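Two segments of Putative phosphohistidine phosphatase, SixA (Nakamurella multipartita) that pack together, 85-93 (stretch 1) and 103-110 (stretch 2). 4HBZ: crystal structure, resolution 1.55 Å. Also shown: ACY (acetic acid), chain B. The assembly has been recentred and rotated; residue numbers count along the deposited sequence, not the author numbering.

Stretch 1, residues 85-93: AQVRYRDEL
Stretch 2 103-110: AEVAAVPA

How do the two backbones lie against each other? From Gln86 the chain runs as an extended strand (Arg88 phi/psi -110/103), followed by a 3-10 turn over Asp91 to Leu93, where Leu93 N bonds to Arg90 O at 3.1 Å. Stretch 2 begins as helix (Glu104 -72/-41) and opens at Val108 (-65/160). They run in opposite senses: Glu92 CA lies 8.2 Å from Glu104 CA, and Arg88 CA 8.6 Å from Val108 CA. At such spacing no backbone hydrogen bond joins them; side chains of stretch 1 reach across to side chains and backbone of stretch 2, burying 346 Å².

What does Glu104 reach? With chi1 and chi2 both m, its carboxylate meets the m, m, t side chain of Arg90: Arg90 NE donates to Glu104 OE1 at 2.9 Å, a hydrogen bond within a salt bridge. The remaining guanidinium nitrogens serve other acceptors, Arg90 NH1 reaching Tyr89 O at 3.0 Å and acetic acid O at 2.9 Å, while Arg90 NH2 lies 2.8 Å from acetic acid OXT. Leu93 CD1 packs 3.8 Å from Glu104 CG, against the aliphatic part of the chain.

How is the like charge of Glu92 accommodated? Glu92 OE2 stays 4.1 Å from Glu104 OE2, and water 3 donates to both, at 2.9 Å (weakly) and 2.8 Å respectively.

How does Arg88 meet Ala107 to Pro109? Its chi1 to chi3 are m, t, p. Water 1 accepts from Arg88 NE at 2.7 Å and donates to Glu104 O at 2.7 Å and Glu104 OE1 at 2.9 Å. Ala107 O and Val108 CA cover one guanidinium face, acetic acid OXT the opposite one; Arg88 NH1 is 3.3 Å from Ala107 O, too poorly angled to bond. Pro109 finishes the contact through van der Waals packing, its CD 3.8 Å from Arg88 NH2 and its CG 3.8 Å from Gln86 OE1.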

# COMPACT_ATOMS: atom_id res chain seq x y z
N ALA A 85 -12.88 -4.16 6.61
CA ALA A 85 -11.84 -4.90 7.29
C ALA A 85 -11.57 -4.14 8.58
O ALA A 85 -12.13 -3.09 8.79
CB ALA A 85 -10.58 -4.99 6.44
N GLN A 86 -10.75 -4.66 9.44
CA GLN A 86 -10.39 -3.87 10.61
C GLN A 86 -9.41 -2.79 10.14
O GLN A 86 -8.52 -3.09 9.35
CB GLN A 86 -9.81 -4.73 11.72
CG GLN A 86 -8.66 -5.64 11.38
CD GLN A 86 -8.19 -6.50 12.60
OE1 GLN A 86 -7.60 -5.97 13.55
NE2 GLN A 86 -8.44 -7.81 12.56
N VAL A 87 -9.60 -1.56 10.61
CA VAL A 87 -8.78 -0.43 10.15
C VAL A 87 -8.01 0.16 11.32
O VAL A 87 -8.57 0.35 12.41
CB VAL A 87 -9.61 0.67 9.49
CG1 VAL A 87 -8.70 1.79 8.94
CG2 VAL A 87 -10.55 0.11 8.44
N ARG A 88 -6.71 0.38 11.11
CA ARG A 88 -5.83 1.06 12.04
C ARG A 88 -5.49 2.41 11.43
O ARG A 88 -4.69 2.48 10.50
CB ARG A 88 -4.59 0.23 12.23
CG ARG A 88 -4.88 -1.18 12.82
CD ARG A 88 -3.79 -2.23 12.57
NE ARG A 88 -2.64 -2.05 13.41
CZ ARG A 88 -2.39 -2.71 14.56
NH1 ARG A 88 -1.29 -2.38 15.22
NH2 ARG A 88 -3.21 -3.63 15.07
N TYR A 89 -6.12 3.46 11.93
CA TYR A 89 -5.84 4.80 11.46
C TYR A 89 -4.59 5.31 12.20
O TYR A 89 -4.51 5.22 13.44
CB TYR A 89 -7.01 5.75 11.68
CG TYR A 89 -8.21 5.42 10.83
CD1 TYR A 89 -8.20 5.69 9.44
CD2 TYR A 89 -9.31 4.76 11.38
CE1 TYR A 89 -9.30 5.36 8.66
CE2 TYR A 89 -10.38 4.43 10.59
CZ TYR A 89 -10.35 4.75 9.23
OH TYR A 89 -11.47 4.40 8.46
N ARG A 90 -3.66 5.91 11.49
CA ARG A 90 -2.37 6.30 12.06
C ARG A 90 -1.92 7.65 11.56
O ARG A 90 -1.72 7.83 10.36
CB ARG A 90 -1.32 5.25 11.76
CG ARG A 90 -1.53 3.89 12.38
CD ARG A 90 -1.28 3.94 13.86
NE ARG A 90 -1.40 2.61 14.49
CZ ARG A 90 -2.51 2.10 14.98
NH1 ARG A 90 -3.71 2.70 14.88
NH2 ARG A 90 -2.45 0.86 15.54
N ASP A 91 -1.68 8.58 12.50
CA ASP A 91 -1.00 9.82 12.17
C ASP A 91 0.40 9.57 11.64
O ASP A 91 0.91 10.35 10.82
CB ASP A 91 -0.97 10.73 13.38
CG ASP A 91 -2.32 11.36 13.70
OD1 ASP A 91 -3.14 11.75 12.80
OD2 ASP A 91 -2.55 11.58 14.93
N GLU A 92 1.02 8.46 12.05
CA GLU A 92 2.34 8.10 11.54
C GLU A 92 2.35 7.96 10.03
O GLU A 92 3.38 8.21 9.40
CB GLU A 92 2.86 6.81 12.17
CG GLU A 92 3.12 6.87 13.70
CD GLU A 92 1.90 6.75 14.59
OE1 GLU A 92 0.72 6.77 14.18
OE2 GLU A 92 2.14 6.67 15.82
N LEU A 93 1.21 7.63 9.40
CA LEU A 93 1.15 7.47 7.95
C LEU A 93 0.92 8.79 7.24
O LEU A 93 1.00 8.83 6.03
CB LEU A 93 0.11 6.45 7.53
CG LEU A 93 0.54 5.00 7.34
CD1 LEU A 93 1.20 4.43 8.57
CD2 LEU A 93 -0.59 4.13 6.84
N ALA A 103 7.06 -0.13 10.26
CA ALA A 103 6.79 -0.40 11.66
C ALA A 103 5.33 -0.62 11.92
O ALA A 103 4.96 -1.44 12.77
CB ALA A 103 7.33 0.73 12.52
N GLU A 104 4.46 0.14 11.25
CA GLU A 104 3.03 -0.05 11.44
C GLU A 104 2.55 -1.36 10.80
O GLU A 104 1.74 -2.06 11.41
CB GLU A 104 2.23 1.10 10.85
CG GLU A 104 2.43 2.40 11.58
CD GLU A 104 2.00 2.37 13.03
OE1 GLU A 104 1.07 1.63 13.41
OE2 GLU A 104 2.61 3.13 13.80
N VAL A 105 3.04 -1.71 9.60
CA VAL A 105 2.70 -3.03 9.00
C VAL A 105 3.18 -4.15 9.92
O VAL A 105 2.48 -5.14 10.14
CB VAL A 105 3.24 -3.15 7.59
CG1 VAL A 105 2.98 -4.56 7.09
CG2 VAL A 105 2.56 -2.12 6.70
N ALA A 106 4.34 -3.97 10.51
CA ALA A 106 4.87 -5.01 11.40
C ALA A 106 4.06 -5.29 12.62
O ALA A 106 4.13 -6.37 13.22
CB ALA A 106 6.26 -4.61 11.86
N ALA A 107 3.24 -4.34 13.04
CA ALA A 107 2.42 -4.43 14.22
C ALA A 107 1.00 -5.04 14.01
O ALA A 107 0.28 -5.23 15.00
CB ALA A 107 2.32 -3.04 14.89
N VAL A 108 0.62 -5.31 12.75
CA VAL A 108 -0.71 -5.86 12.48
C VAL A 108 -0.84 -7.26 13.09
O VAL A 108 0.17 -7.94 13.39
CB VAL A 108 -1.04 -5.94 10.96
CG1 VAL A 108 -0.93 -4.56 10.36
CG2 VAL A 108 -0.23 -6.97 10.24
N PRO A 109 -2.06 -7.71 13.29
CA PRO A 109 -2.25 -9.11 13.77
C PRO A 109 -1.48 -10.08 12.91
O PRO A 109 -1.54 -10.08 11.70
CB PRO A 109 -3.75 -9.30 13.66
CG PRO A 109 -4.30 -7.91 13.90
CD PRO A 109 -3.33 -6.97 13.24
N ALA A 110 -0.68 -10.91 13.55
CA ALA A 110 0.27 -11.70 12.86
C ALA A 110 -0.38 -12.66 11.89
O ALA A 110 0.27 -12.97 10.89
CB ALA A 110 1.09 -12.51 13.87
C ACY B . -5.93 0.24 16.35
O ACY B . -6.06 1.43 15.91
OXT ACY B . -4.81 -0.27 16.63
CH3 ACY B . -7.16 -0.59 16.54
O HOH W 1 -0.28 -0.82 12.76
O HOH W 2 0.49 0.06 15.79
O HOH W 3 1.50 3.87 16.28